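Local coordinates for Lmo0812 protein (Listeria monocytogenes serovar 1/2a, PDB 4YF1) that probably acts as an HD-domain pyrophosphohydrolase, removing the 3'-diphosphate from guanosine-3',5'-bis(diphosphate), the alarmone ppGpp, at residues N38-L43 and E51-G56; H87-T92 and E96-H101; E104-G109 and A115-D120; G109-K114 and P167-P172; Q155-N160 and D175-L180. All coordinates share one frame; numbering follows the deposited sequence.

Interaction 1 of 5, residues N38-L43 and E51-G56; sequences NVARIL and EVVVAG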
# COMPACT_ATOMS: atom_id res chain seq x y z
N ASN A 38 -4.08 -8.45 -0.58
CA ASN A 38 -3.88 -9.80 -0.04
C ASN A 38 -2.42 -10.13 0.24
O ASN A 38 -2.11 -10.81 1.22
CB ASN A 38 -4.47 -10.90 -0.98
CG ASN A 38 -5.99 -10.97 -0.98
OD1 ASN A 38 -6.68 -10.36 -0.16
ND2 ASN A 38 -6.55 -11.79 -1.90
N VAL A 39 -1.52 -9.67 -0.62
CA VAL A 39 -0.08 -9.89 -0.43
C VAL A 39 0.34 -9.07 0.83
O VAL A 39 1.07 -9.56 1.68
CB VAL A 39 0.72 -9.46 -1.67
CG1 VAL A 39 2.19 -9.32 -1.38
CG2 VAL A 39 0.49 -10.43 -2.83
N ALA A 40 -0.15 -7.85 0.93
CA ALA A 40 0.20 -7.00 2.13
C ALA A 40 -0.25 -7.66 3.44
O ALA A 40 0.45 -7.63 4.44
CB ALA A 40 -0.43 -5.61 1.98
N ARG A 41 -1.43 -8.29 3.42
CA ARG A 41 -1.93 -9.03 4.57
C ARG A 41 -1.04 -10.21 4.96
O ARG A 41 -0.76 -10.43 6.15
CB ARG A 41 -3.38 -9.49 4.33
CG ARG A 41 -3.95 -10.42 5.37
CD ARG A 41 -5.41 -10.78 5.14
NE ARG A 41 -5.81 -11.82 6.07
CZ ARG A 41 -5.48 -13.10 5.95
NH1 ARG A 41 -4.84 -13.55 4.85
NH2 ARG A 41 -5.87 -13.96 6.89
N ILE A 42 -0.62 -11.00 3.98
CA ILE A 42 0.28 -12.13 4.24
C ILE A 42 1.57 -11.61 4.91
O ILE A 42 2.01 -12.15 5.88
CB ILE A 42 0.63 -12.85 2.93
CG1 ILE A 42 -0.61 -13.59 2.41
CG2 ILE A 42 1.77 -13.82 3.15
CD1 ILE A 42 -0.55 -13.95 0.93
N LEU A 43 2.12 -10.55 4.39
CA LEU A 43 3.37 -9.99 4.96
C LEU A 43 3.19 -9.41 6.37
O LEU A 43 4.05 -9.61 7.24
CB LEU A 43 3.96 -8.96 4.01
CG LEU A 43 4.46 -9.56 2.67
CD1 LEU A 43 4.65 -8.48 1.61
CD2 LEU A 43 5.76 -10.32 2.87
N GLU A 51 7.65 -0.96 5.87
CA GLU A 51 8.32 -0.78 4.58
C GLU A 51 8.18 -2.03 3.67
O GLU A 51 8.05 -1.90 2.45
CB GLU A 51 9.80 -0.48 4.75
CG GLU A 51 10.14 0.88 5.38
CD GLU A 51 9.93 0.97 6.87
OE1 GLU A 51 9.42 0.01 7.52
OE2 GLU A 51 10.30 2.04 7.42
N VAL A 52 8.23 -3.21 4.28
CA VAL A 52 8.11 -4.47 3.54
C VAL A 52 6.68 -4.67 3.07
O VAL A 52 6.45 -5.08 1.93
CB VAL A 52 8.58 -5.69 4.38
CG1 VAL A 52 8.37 -7.01 3.65
CG2 VAL A 52 10.06 -5.58 4.73
N VAL A 53 5.73 -4.43 3.95
CA VAL A 53 4.32 -4.56 3.61
C VAL A 53 3.96 -3.67 2.42
O VAL A 53 3.27 -4.10 1.48
CB VAL A 53 3.43 -4.27 4.82
CG1 VAL A 53 1.97 -4.15 4.39
CG2 VAL A 53 3.61 -5.34 5.87
N VAL A 54 4.41 -2.42 2.47
CA VAL A 54 4.14 -1.47 1.41
C VAL A 54 4.82 -1.84 0.12
O VAL A 54 4.25 -1.64 -0.96
CB VAL A 54 4.49 -0.03 1.84
CG1 VAL A 54 4.38 0.94 0.67
CG2 VAL A 54 3.55 0.40 2.96
N ALA A 55 6.05 -2.37 0.20
CA ALA A 55 6.74 -2.81 -1.01
C ALA A 55 5.90 -3.91 -1.66
O ALA A 55 5.80 -3.96 -2.88
CB ALA A 55 8.14 -3.30 -0.71
N GLY A 56 5.30 -4.79 -0.84
CA GLY A 56 4.46 -5.87 -1.41
C GLY A 56 3.23 -5.29 -2.10
O GLY A 56 2.80 -5.75 -3.18
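Leu43 lays its isobutyl group over the flank of helix 50-64, its CD1 methyl 4.0 Å from Gly56 CA and about as far from the carbonyl oxygen of Val52, one turn earlier. Gly56 suits this place because the leucine methyl sits where a side chain at that position would point, so the backbone itself forms the receiving surface. The torsion about CA-CB sets CG anti to the carbonyl carbon (chi1 -66°), which brings both methyls against helix 50-64; CD2 reaches Val52 CG1 at 4.3 Å. Val39, a turn before, brings CG1 to 4.0 Å from Gly56 O. On the other flank Ala40 and Val53 meet methyl to methyl, CB to CG1 at 3.7 Å, where the CA atoms of the two residues come to 5.0 Å. The second methyl of Val53, CG2, lies 4.1 Å from Leu43 CB, so the two methyls of this valine bridge Ala40 and Leu43. Gly56 and Ala40, with little or no side chain, let the axes of the two short segments approach to 8.2 Å in a nearly antiparallel pair, 157° between directions. This is the helical core of an HD-type domain; Leu43 also packs on Ala115, Leu116 and Ala119 of helix 111-132. No hydrogen bond crosses between the segments. Cohesion therefore rests on shape and on burial of apolar surface, while carbonyls such as Val39 O and Val52 O already accept from amides of their own helices.

Interaction 2 of 5, residues H87-T92 and E96-H101; sequences HTENKT and EERKAH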
# COMPACT_ATOMS: atom_id res chain seq x y z
N HIS A 87 12.22 -7.25 -6.61
CA HIS A 87 11.37 -8.30 -7.23
C HIS A 87 10.66 -7.92 -8.53
O HIS A 87 9.87 -8.69 -9.06
CB HIS A 87 10.33 -8.78 -6.21
CG HIS A 87 9.31 -9.73 -6.76
ND1 HIS A 87 9.60 -10.61 -7.78
CD2 HIS A 87 8.05 -10.02 -6.36
CE1 HIS A 87 8.54 -11.35 -8.03
NE2 HIS A 87 7.59 -11.03 -7.17
N THR A 88 10.98 -6.75 -9.07
CA THR A 88 10.33 -6.25 -10.29
C THR A 88 11.02 -6.91 -11.48
O THR A 88 12.24 -6.97 -11.52
CB THR A 88 10.49 -4.71 -10.44
OG1 THR A 88 9.85 -4.05 -9.33
CG2 THR A 88 9.86 -4.20 -11.74
N GLU A 89 10.24 -7.41 -12.44
CA GLU A 89 10.78 -8.05 -13.63
C GLU A 89 11.17 -7.00 -14.66
O GLU A 89 10.55 -5.94 -14.74
CB GLU A 89 9.75 -9.00 -14.26
CG GLU A 89 9.38 -10.22 -13.42
CD GLU A 89 8.36 -11.14 -14.11
OE1 GLU A 89 7.71 -10.74 -15.10
OE2 GLU A 89 8.19 -12.28 -13.64
N ASN A 90 12.22 -7.27 -15.41
CA ASN A 90 12.57 -6.44 -16.54
C ASN A 90 11.71 -7.00 -17.69
O ASN A 90 12.04 -8.04 -18.26
CB ASN A 90 14.05 -6.54 -16.86
CG ASN A 90 14.46 -5.64 -18.02
OD1 ASN A 90 13.73 -5.51 -19.01
ND2 ASN A 90 15.64 -5.02 -17.91
N LYS A 91 10.64 -6.28 -18.02
CA LYS A 91 9.65 -6.72 -19.04
C LYS A 91 10.19 -6.91 -20.46
O LYS A 91 9.51 -7.50 -21.30
CB LYS A 91 8.50 -5.71 -19.12
CG LYS A 91 7.81 -5.31 -17.82
CD LYS A 91 6.74 -6.25 -17.30
CE LYS A 91 7.27 -7.55 -16.71
NZ LYS A 91 6.23 -8.15 -15.82
N THR A 92 11.39 -6.40 -20.74
CA THR A 92 11.98 -6.57 -22.07
C THR A 92 12.58 -7.97 -22.27
O THR A 92 12.94 -8.32 -23.38
CB THR A 92 13.07 -5.51 -22.38
OG1 THR A 92 14.20 -5.66 -21.50
CG2 THR A 92 12.51 -4.09 -22.25
N GLU A 96 10.95 -17.03 -19.71
CA GLU A 96 11.93 -17.96 -19.09
C GLU A 96 13.11 -17.21 -18.39
O GLU A 96 13.56 -17.62 -17.31
CB GLU A 96 12.48 -18.90 -20.14
CG GLU A 96 11.49 -19.98 -20.55
CD GLU A 96 11.96 -20.69 -21.80
OE1 GLU A 96 12.01 -20.04 -22.86
OE2 GLU A 96 12.30 -21.88 -21.71
N GLU A 97 13.57 -16.12 -18.99
CA GLU A 97 14.68 -15.38 -18.42
C GLU A 97 14.22 -14.62 -17.17
O GLU A 97 14.91 -14.61 -16.16
CB GLU A 97 15.37 -14.48 -19.48
CG GLU A 97 16.14 -15.30 -20.52
CD GLU A 97 16.88 -14.48 -21.57
OE1 GLU A 97 17.03 -13.24 -21.45
OE2 GLU A 97 17.34 -15.10 -22.57
N ARG A 98 13.05 -13.98 -17.25
CA ARG A 98 12.50 -13.23 -16.09
C ARG A 98 12.31 -14.16 -14.91
O ARG A 98 12.63 -13.85 -13.77
CB ARG A 98 11.17 -12.57 -16.47
CG ARG A 98 11.30 -11.43 -17.46
CD ARG A 98 10.00 -10.73 -17.79
NE ARG A 98 9.21 -11.39 -18.85
CZ ARG A 98 7.98 -11.89 -18.75
NH1 ARG A 98 7.41 -12.44 -19.83
NH2 ARG A 98 7.27 -11.84 -17.63
N LYS A 99 11.79 -15.33 -15.21
CA LYS A 99 11.54 -16.32 -14.18
C LYS A 99 12.80 -16.90 -13.59
O LYS A 99 12.88 -17.06 -12.36
CB LYS A 99 10.58 -17.41 -14.72
CG LYS A 99 9.13 -17.03 -14.51
CD LYS A 99 8.72 -15.59 -14.72
CE LYS A 99 7.40 -15.36 -14.04
NZ LYS A 99 6.73 -14.05 -14.26
N ALA A 100 13.81 -17.15 -14.42
CA ALA A 100 15.06 -17.65 -13.88
C ALA A 100 15.69 -16.59 -12.94
O ALA A 100 16.32 -16.94 -11.91
CB ALA A 100 16.02 -17.97 -15.01
N HIS A 101 15.54 -15.33 -13.30
CA HIS A 101 16.12 -14.27 -12.49
C HIS A 101 15.41 -14.19 -11.14
O HIS A 101 16.04 -13.90 -10.11
CB HIS A 101 16.15 -12.92 -13.19
CG HIS A 101 17.04 -12.89 -14.39
ND1 HIS A 101 16.84 -12.02 -15.44
CD2 HIS A 101 18.08 -13.68 -14.75
CE1 HIS A 101 17.75 -12.24 -16.37
NE2 HIS A 101 18.50 -13.25 -15.98
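Glu89 and Arg98 make the close part of this contact: Arg98 NH2 gives a hydrogen bond to Glu89 OE1 at 2.8 Å with an N-H...O angle of 158°. The oxygen lies at the edge of the guanidinium, in its plane, yet NH2 stands above the carboxylate plane, and the two planes are turned 65° apart. Lys91 NZ reaches the same OE1 from the opposite face, at 3.1 Å, so two cations share one oxygen. Lys99 NZ is modelled 2.4 Å from the other oxygen, Glu89 OE2; a salt bridge is plausible there, but the length is doubtful. The extended glutamate thus gathers three basic side chains into one network, and its charge probably offsets the closeness of Lys91 and Arg98. Toward solvent the packing thins to Arg98 CD against Asn90 O, 3.4 Å apart. Beyond it, the side chain of exposed Asn90 folds back in an Asx turn, OD1 accepting from Thr92 N, and takes little part. The network ties the connection leaving helix 78-87 to the start of helix 95-108. Glu63 of helix 50-64 accepts from the backbone N of Glu89, while Lys99 leans on Trp152 and Tyr153 of helix 147-160.

Interaction 3 of 5, residues E104-G109 and A115-D120; sequences EQVRTG and ALIVAD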
# COMPACT_ATOMS: atom_id res chain seq x y z
N GLU A 104 16.77 -17.01 -8.86
CA GLU A 104 18.07 -16.64 -8.31
C GLU A 104 17.89 -15.65 -7.14
O GLU A 104 18.58 -15.75 -6.11
CB GLU A 104 19.03 -16.04 -9.38
CG GLU A 104 20.38 -15.53 -8.81
CD GLU A 104 21.29 -14.79 -9.81
OE1 GLU A 104 20.89 -14.56 -10.98
OE2 GLU A 104 22.44 -14.47 -9.44
N GLN A 105 16.97 -14.70 -7.32
CA GLN A 105 16.72 -13.69 -6.28
C GLN A 105 16.09 -14.31 -5.00
O GLN A 105 16.48 -13.92 -3.86
CB GLN A 105 15.89 -12.56 -6.86
CG GLN A 105 15.49 -11.48 -5.90
CD GLN A 105 16.63 -10.61 -5.49
OE1 GLN A 105 17.76 -10.72 -5.99
NE2 GLN A 105 16.34 -9.71 -4.59
N VAL A 106 15.17 -15.27 -5.17
CA VAL A 106 14.57 -15.92 -4.02
C VAL A 106 15.60 -16.80 -3.34
O VAL A 106 15.54 -16.99 -2.11
CB VAL A 106 13.25 -16.66 -4.32
CG1 VAL A 106 13.52 -18.09 -4.75
CG2 VAL A 106 12.32 -16.67 -3.10
N ARG A 107 16.63 -17.24 -4.08
CA ARG A 107 17.68 -18.03 -3.43
C ARG A 107 18.63 -17.17 -2.59
O ARG A 107 18.95 -17.53 -1.47
CB ARG A 107 18.51 -18.76 -4.46
CG ARG A 107 19.64 -19.60 -3.91
CD ARG A 107 20.57 -20.12 -5.00
NE ARG A 107 19.83 -20.87 -6.00
CZ ARG A 107 19.77 -20.65 -7.30
NH1 ARG A 107 19.01 -21.46 -8.02
NH2 ARG A 107 20.50 -19.72 -7.94
N THR A 108 19.09 -16.08 -3.18
CA THR A 108 20.17 -15.25 -2.61
C THR A 108 19.73 -14.00 -1.89
O THR A 108 20.56 -13.38 -1.20
CB THR A 108 21.13 -14.79 -3.73
OG1 THR A 108 20.39 -14.00 -4.69
CG2 THR A 108 21.76 -15.98 -4.43
N GLY A 109 18.46 -13.60 -2.01
CA GLY A 109 18.04 -12.34 -1.35
C GLY A 109 18.03 -12.47 0.16
O GLY A 109 18.23 -13.56 0.69
N ALA A 115 10.69 -12.89 1.21
CA ALA A 115 9.28 -12.86 1.61
C ALA A 115 8.39 -12.15 0.59
O ALA A 115 7.24 -12.57 0.38
CB ALA A 115 9.13 -12.21 2.99
N LEU A 116 8.91 -11.11 -0.05
CA LEU A 116 8.14 -10.37 -1.05
C LEU A 116 7.79 -11.26 -2.23
O LEU A 116 6.64 -11.23 -2.76
CB LEU A 116 8.95 -9.20 -1.54
CG LEU A 116 8.98 -8.09 -0.49
CD1 LEU A 116 10.19 -7.20 -0.80
CD2 LEU A 116 7.68 -7.31 -0.52
N ILE A 117 8.76 -12.05 -2.64
CA ILE A 117 8.56 -12.98 -3.77
C ILE A 117 7.60 -14.09 -3.38
O ILE A 117 6.67 -14.40 -4.15
CB ILE A 117 9.88 -13.59 -4.26
CG1 ILE A 117 10.76 -12.50 -4.88
CG2 ILE A 117 9.60 -14.70 -5.31
CD1 ILE A 117 12.20 -12.90 -5.19
N VAL A 118 7.83 -14.75 -2.25
CA VAL A 118 6.96 -15.88 -1.88
C VAL A 118 5.50 -15.44 -1.62
O VAL A 118 4.57 -16.10 -2.08
CB VAL A 118 7.52 -16.70 -0.73
CG1 VAL A 118 6.63 -17.84 -0.35
CG2 VAL A 118 8.93 -17.21 -1.02
N ALA A 119 5.30 -14.30 -0.95
CA ALA A 119 3.96 -13.79 -0.70
C ALA A 119 3.21 -13.52 -2.00
O ALA A 119 2.02 -13.83 -2.13
CB ALA A 119 4.01 -12.54 0.16
N ASP A 120 3.91 -12.92 -2.95
CA ASP A 120 3.33 -12.65 -4.27
C ASP A 120 2.91 -13.98 -4.93
O ASP A 120 1.80 -14.08 -5.45
CB ASP A 120 4.38 -11.96 -5.14
CG ASP A 120 3.90 -11.76 -6.59
OD1 ASP A 120 2.85 -11.12 -6.79
OD2 ASP A 120 4.60 -12.20 -7.51
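Val106 and Ile117 carry the apolar packing, which is all that joins the two segments directly. The delta methyl of Ile117, CD1, ends between two residues of the facing helix: it lies 3.7 Å from Gln105 CG and 4.0 Å from Val106 CB. With CG1 anti to the carbonyl carbon (chi1 -67°) and the chain then extended, this methyl reaches straight across to helix 95-108. Val106 answers with CG2, which touches both Ile117 CG2 and Val118 CG2 at 4.0 Å and so fits between neighbouring side chains. Gln105, nearer the surface, crosses Ile117 at about a right angle and offers its aliphatic CG, a suitable role for a long residue at the margin of a core. Helices 95-108 and 111-132 are consecutive in the all-helical HD-type domain, the axes of the two short segments 9.7 Å apart and inclined at 127°. Asp120, on the second of them, belongs to a residue pattern consistent with an HD metal centre, although no metal is bound there here. The hydrogen bonds run within each helix or to third parties. Near the end of helix 95-108, Glu104 O accepts from both Thr108 N and Thr108 OG1, the latter at 2.9 Å, the two donors approaching from opposite faces of the carbonyl. Asp120 OD1 bonds to His35 NE2, and OD2 probably to His87 NE2 in the modelled conformer.

Interaction 4 of 5, residues G109-K114 and P167-P172; sequences GNLEEK and PSEIPP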
# COMPACT_ATOMS: atom_id res chain seq x y z
N GLY A 109 18.46 -13.60 -2.01
CA GLY A 109 18.04 -12.34 -1.35
C GLY A 109 18.03 -12.47 0.16
O GLY A 109 18.23 -13.56 0.69
N ASN A 110 17.84 -11.35 0.86
CA ASN A 110 17.72 -11.40 2.32
C ASN A 110 16.30 -11.84 2.70
O ASN A 110 15.46 -12.11 1.79
CB ASN A 110 18.13 -10.05 2.99
CG ASN A 110 17.17 -8.89 2.67
OD1 ASN A 110 15.98 -9.08 2.38
ND2 ASN A 110 17.69 -7.67 2.81
N LEU A 111 16.01 -11.97 3.99
CA LEU A 111 14.67 -12.48 4.40
C LEU A 111 13.50 -11.66 3.85
O LEU A 111 12.51 -12.26 3.31
CB LEU A 111 14.54 -12.63 5.92
CG LEU A 111 13.17 -13.11 6.47
CD1 LEU A 111 12.78 -14.45 5.89
CD2 LEU A 111 13.18 -13.17 8.01
N GLU A 112 13.62 -10.34 3.90
CA GLU A 112 12.56 -9.44 3.37
C GLU A 112 12.35 -9.65 1.87
O GLU A 112 11.19 -9.80 1.39
CB GLU A 112 12.88 -7.99 3.65
CG GLU A 112 12.91 -7.71 5.15
CD GLU A 112 13.21 -6.28 5.49
OE1 GLU A 112 13.74 -5.53 4.63
OE2 GLU A 112 12.94 -5.89 6.66
N GLU A 113 13.46 -9.68 1.13
CA GLU A 113 13.40 -9.88 -0.34
C GLU A 113 12.78 -11.20 -0.69
O GLU A 113 12.00 -11.27 -1.64
CB GLU A 113 14.80 -9.73 -0.94
CG GLU A 113 15.36 -8.33 -0.69
CD GLU A 113 16.84 -8.17 -0.97
OE1 GLU A 113 17.64 -9.11 -0.69
OE2 GLU A 113 17.21 -7.06 -1.43
N LYS A 114 13.14 -12.26 0.04
CA LYS A 114 12.54 -13.60 -0.17
C LYS A 114 11.05 -13.57 0.13
O LYS A 114 10.23 -14.07 -0.63
CB LYS A 114 13.20 -14.63 0.73
CG LYS A 114 14.65 -14.92 0.37
CD LYS A 114 15.31 -15.73 1.45
CE LYS A 114 16.68 -16.29 1.03
NZ LYS A 114 16.50 -17.66 0.46
N PRO A 167 16.37 -21.95 10.47
CA PRO A 167 15.01 -22.47 10.70
C PRO A 167 14.06 -21.55 11.51
O PRO A 167 12.87 -21.50 11.20
CB PRO A 167 15.28 -23.78 11.45
CG PRO A 167 16.56 -24.26 10.86
CD PRO A 167 17.39 -23.01 10.62
N SER A 168 14.58 -20.80 12.47
CA SER A 168 13.74 -19.93 13.29
C SER A 168 13.17 -18.69 12.56
O SER A 168 12.21 -18.09 13.03
CB SER A 168 14.51 -19.46 14.54
OG SER A 168 15.55 -18.56 14.19
N GLU A 169 13.75 -18.29 11.43
CA GLU A 169 13.26 -17.11 10.71
C GLU A 169 12.40 -17.43 9.46
O GLU A 169 11.91 -16.51 8.83
CB GLU A 169 14.44 -16.20 10.34
CG GLU A 169 15.44 -16.79 9.35
CD GLU A 169 16.73 -15.98 9.25
OE1 GLU A 169 16.70 -14.76 9.51
OE2 GLU A 169 17.79 -16.58 8.92
N ILE A 170 12.21 -18.71 9.12
CA ILE A 170 11.36 -19.05 7.94
C ILE A 170 9.90 -18.73 8.28
O ILE A 170 9.37 -19.28 9.23
CB ILE A 170 11.48 -20.54 7.56
CG1 ILE A 170 12.92 -20.83 7.14
CG2 ILE A 170 10.53 -20.87 6.39
CD1 ILE A 170 13.25 -22.30 7.02
N PRO A 171 9.26 -17.83 7.51
CA PRO A 171 7.85 -17.52 7.85
C PRO A 171 6.87 -18.69 7.66
O PRO A 171 7.02 -19.47 6.71
CB PRO A 171 7.50 -16.37 6.90
CG PRO A 171 8.80 -15.81 6.45
CD PRO A 171 9.80 -16.91 6.50
N PRO A 172 5.86 -18.81 8.55
CA PRO A 172 4.88 -19.88 8.39
C PRO A 172 4.24 -19.91 6.99
O PRO A 172 3.96 -20.98 6.49
CB PRO A 172 3.82 -19.55 9.45
CG PRO A 172 4.60 -18.88 10.55
CD PRO A 172 5.71 -18.12 9.86
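Leu111, in the first turn of helix 111-132, between the two residues of a capping box, meets Glu169 and Pro171 of the connection that leads into helix 172-184. Both its methyls face one carbonyl oxygen: CD1 and CD2 each lie 3.7 Å from Glu169 O. A chi1 of 178°, CG anti to the backbone N, sends the leucine off the helix start toward that connection, where a branched apolar tip can touch several groups at once. Glu169 contributes its aliphatic root, CB being 4.0 Å from Leu111 CD2, and the side chains run past each other in opposite directions. Its carboxylate is engaged locally, OE2 accepting from the backbone N of Asn166. Pro171 offers the CD methylene of its ring, 3.9 Å from Leu111 CD1; a proline suits the spot because its ring gives a rigid apolar surface and its nitrogen has no hydrogen to satisfy. Phe48 and Leu165 also pack on Leu111, so this is a partly buried hydrophobic patch that joins the turn between helices 95-108 and 111-132 to a distant part of the chain. The helix start that carries Leu111 is held by a reciprocal pair of bonds. Asn110 N donates to Glu113 OE1 on its anti lone pair, 2.7 Å away, and Glu113 N donates to Asn110 OD1 at 2.9 Å, nearly along the C=O axis, with an N-H...O angle of 171°.

Interaction 5 of 5, residues Q155-N160 and D175-L180; sequences QGIKNN and DEYARL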
# COMPACT_ATOMS: atom_id res chain seq x y z
N GLN A 155 8.17 -24.76 -8.64
CA GLN A 155 9.07 -25.68 -7.94
C GLN A 155 10.40 -24.98 -7.67
O GLN A 155 11.00 -25.15 -6.57
CB GLN A 155 9.25 -27.00 -8.71
CG GLN A 155 8.04 -27.85 -8.53
CD GLN A 155 8.17 -29.21 -9.19
OE1 GLN A 155 9.07 -29.46 -10.00
NE2 GLN A 155 7.31 -30.08 -8.81
N GLY A 156 10.85 -24.15 -8.63
CA GLY A 156 12.08 -23.37 -8.43
C GLY A 156 12.01 -22.43 -7.21
O GLY A 156 12.98 -22.35 -6.42
N ILE A 157 10.90 -21.71 -7.06
CA ILE A 157 10.71 -20.81 -5.91
C ILE A 157 10.68 -21.68 -4.65
O ILE A 157 11.45 -21.45 -3.70
CB ILE A 157 9.40 -19.99 -6.00
CG1 ILE A 157 9.38 -19.06 -7.25
CG2 ILE A 157 9.21 -19.15 -4.73
CD1 ILE A 157 10.55 -18.13 -7.37
N LYS A 158 9.82 -22.71 -4.66
CA LYS A 158 9.70 -23.59 -3.51
C LYS A 158 11.03 -24.20 -3.07
O LYS A 158 11.36 -24.19 -1.86
CB LYS A 158 8.63 -24.66 -3.72
CG LYS A 158 8.69 -25.80 -2.72
CD LYS A 158 7.72 -26.89 -3.13
CE LYS A 158 8.18 -28.24 -2.63
NZ LYS A 158 9.44 -28.69 -3.31
N ASN A 159 11.83 -24.67 -4.02
CA ASN A 159 13.11 -25.31 -3.67
C ASN A 159 14.27 -24.37 -3.36
O ASN A 159 15.31 -24.84 -2.96
CB ASN A 159 13.51 -26.29 -4.78
CG ASN A 159 12.56 -27.46 -4.83
OD1 ASN A 159 11.98 -27.82 -3.82
ND2 ASN A 159 12.36 -28.04 -6.01
N ASN A 160 14.08 -23.08 -3.56
CA ASN A 160 15.16 -22.11 -3.30
C ASN A 160 14.83 -21.08 -2.22
O ASN A 160 15.77 -20.51 -1.62
CB ASN A 160 15.54 -21.42 -4.62
CG ASN A 160 16.37 -22.32 -5.51
OD1 ASN A 160 17.57 -22.47 -5.30
ND2 ASN A 160 15.74 -22.96 -6.49
N ASP A 175 5.51 -22.38 4.19
CA ASP A 175 4.96 -23.74 4.23
C ASP A 175 3.63 -23.83 3.46
O ASP A 175 3.36 -24.84 2.80
CB ASP A 175 4.75 -24.21 5.69
CG ASP A 175 6.07 -24.29 6.49
OD1 ASP A 175 7.11 -24.58 5.88
OD2 ASP A 175 6.05 -24.06 7.72
N GLU A 176 2.82 -22.77 3.52
CA GLU A 176 1.53 -22.72 2.79
C GLU A 176 1.82 -22.73 1.29
O GLU A 176 1.14 -23.40 0.52
CB GLU A 176 0.69 -21.48 3.06
CG GLU A 176 0.18 -21.32 4.46
CD GLU A 176 -0.52 -19.99 4.65
OE1 GLU A 176 -1.44 -19.68 3.85
OE2 GLU A 176 -0.14 -19.29 5.63
N TYR A 177 2.81 -21.95 0.88
CA TYR A 177 3.18 -21.95 -0.54
C TYR A 177 3.70 -23.33 -0.97
O TYR A 177 3.31 -23.81 -2.05
CB TYR A 177 4.21 -20.89 -0.85
CG TYR A 177 4.68 -20.90 -2.28
CD1 TYR A 177 3.85 -20.47 -3.30
CD2 TYR A 177 5.95 -21.32 -2.62
CE1 TYR A 177 4.28 -20.46 -4.61
CE2 TYR A 177 6.40 -21.31 -3.94
CZ TYR A 177 5.55 -20.88 -4.92
OH TYR A 177 5.96 -20.85 -6.21
N ALA A 178 4.57 -23.94 -0.16
CA ALA A 178 5.08 -25.29 -0.48
C ALA A 178 3.94 -26.31 -0.69
O ALA A 178 3.97 -27.07 -1.67
CB ALA A 178 6.04 -25.78 0.57
N ARG A 179 2.94 -26.31 0.22
CA ARG A 179 1.80 -27.21 0.11
C ARG A 179 1.01 -26.97 -1.17
O ARG A 179 0.59 -27.92 -1.83
CB ARG A 179 0.87 -27.14 1.34
CG ARG A 179 1.47 -27.68 2.63
CD ARG A 179 0.42 -27.83 3.74
NE ARG A 179 -0.37 -26.62 3.98
CZ ARG A 179 -0.05 -25.63 4.82
NH1 ARG A 179 1.07 -25.65 5.53
NH2 ARG A 179 -0.86 -24.59 4.93
N LEU A 180 0.79 -25.70 -1.52
CA LEU A 180 0.10 -25.38 -2.77
C LEU A 180 0.85 -25.88 -4.01
O LEU A 180 0.21 -26.39 -4.96
CB LEU A 180 -0.17 -23.89 -2.93
CG LEU A 180 -1.46 -23.37 -2.36
CD1 LEU A 180 -1.46 -21.86 -2.32
CD2 LEU A 180 -2.63 -23.87 -3.19
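This is a partly buried helix-helix contact between helix 147-160 and helix 172-184, the last two helices of the chain, which meet at 140° with the axes of the two short segments 9.9 Å apart. Tyr177 makes the largest single contribution. Its CG stands anti to the backbone N (chi1 177°), which extends the ring toward the other helix, and there it crosses the side chain of Ile157 at about a right angle. Ile157 CG2 comes 3.6 Å from Tyr177 CE2, and Ile157 CB lies equally near the phenol oxygen OH. The same CE2 carbon, at the ring edge, faces the backbone N of Lys158, 3.8 Å away and in the plane of the ring; no hydrogen bond is formed there. A tyrosine suits this buried place: its ring packs against isoleucine while its hydroxyl has a polar partner, Asn154 ND2, a turn earlier on helix 147-160. Lys158 belongs to the outer part. Its methylene CD passes 4.2 Å from Ala178 CB, where a small residue lets the two backbones come close, with CA atoms 5.8 Å apart. The chain then bends at its last torsion, carrying NZ back to Asn159 OD1 at 2.7 Å, so the charged end remains on its own helix. On the inner side, Ile157 also packs on Ile103 and Val106 of helix 95-108, and Tyr177 touches Lys121 of helix 111-132. The pair thus lies against both of those helices.

Interactions 1 and 3 are the buried, wholly apolar contacts, and they meet through helix 111-132, where Leu116 packs on Gly56 and Val52. That helix also serves interaction 4, which shares Gly109 with interaction 3; Lys114 NZ probably bonds to the carbonyls of Val106 and Arg107 and so joins the two. Interaction 5 is partly buried like interaction 4, and touches interaction 3 through a probable bond of Arg107 NE to Asn160 OD1 as well as by packing. Interaction 2 is the surface contact, and its chemistry is ionic. It shares helix 95-108 with interaction 3, and its His87 probably bonds to Asp120. Interactions 1 and 2 lie on opposite sides of the chain's centre.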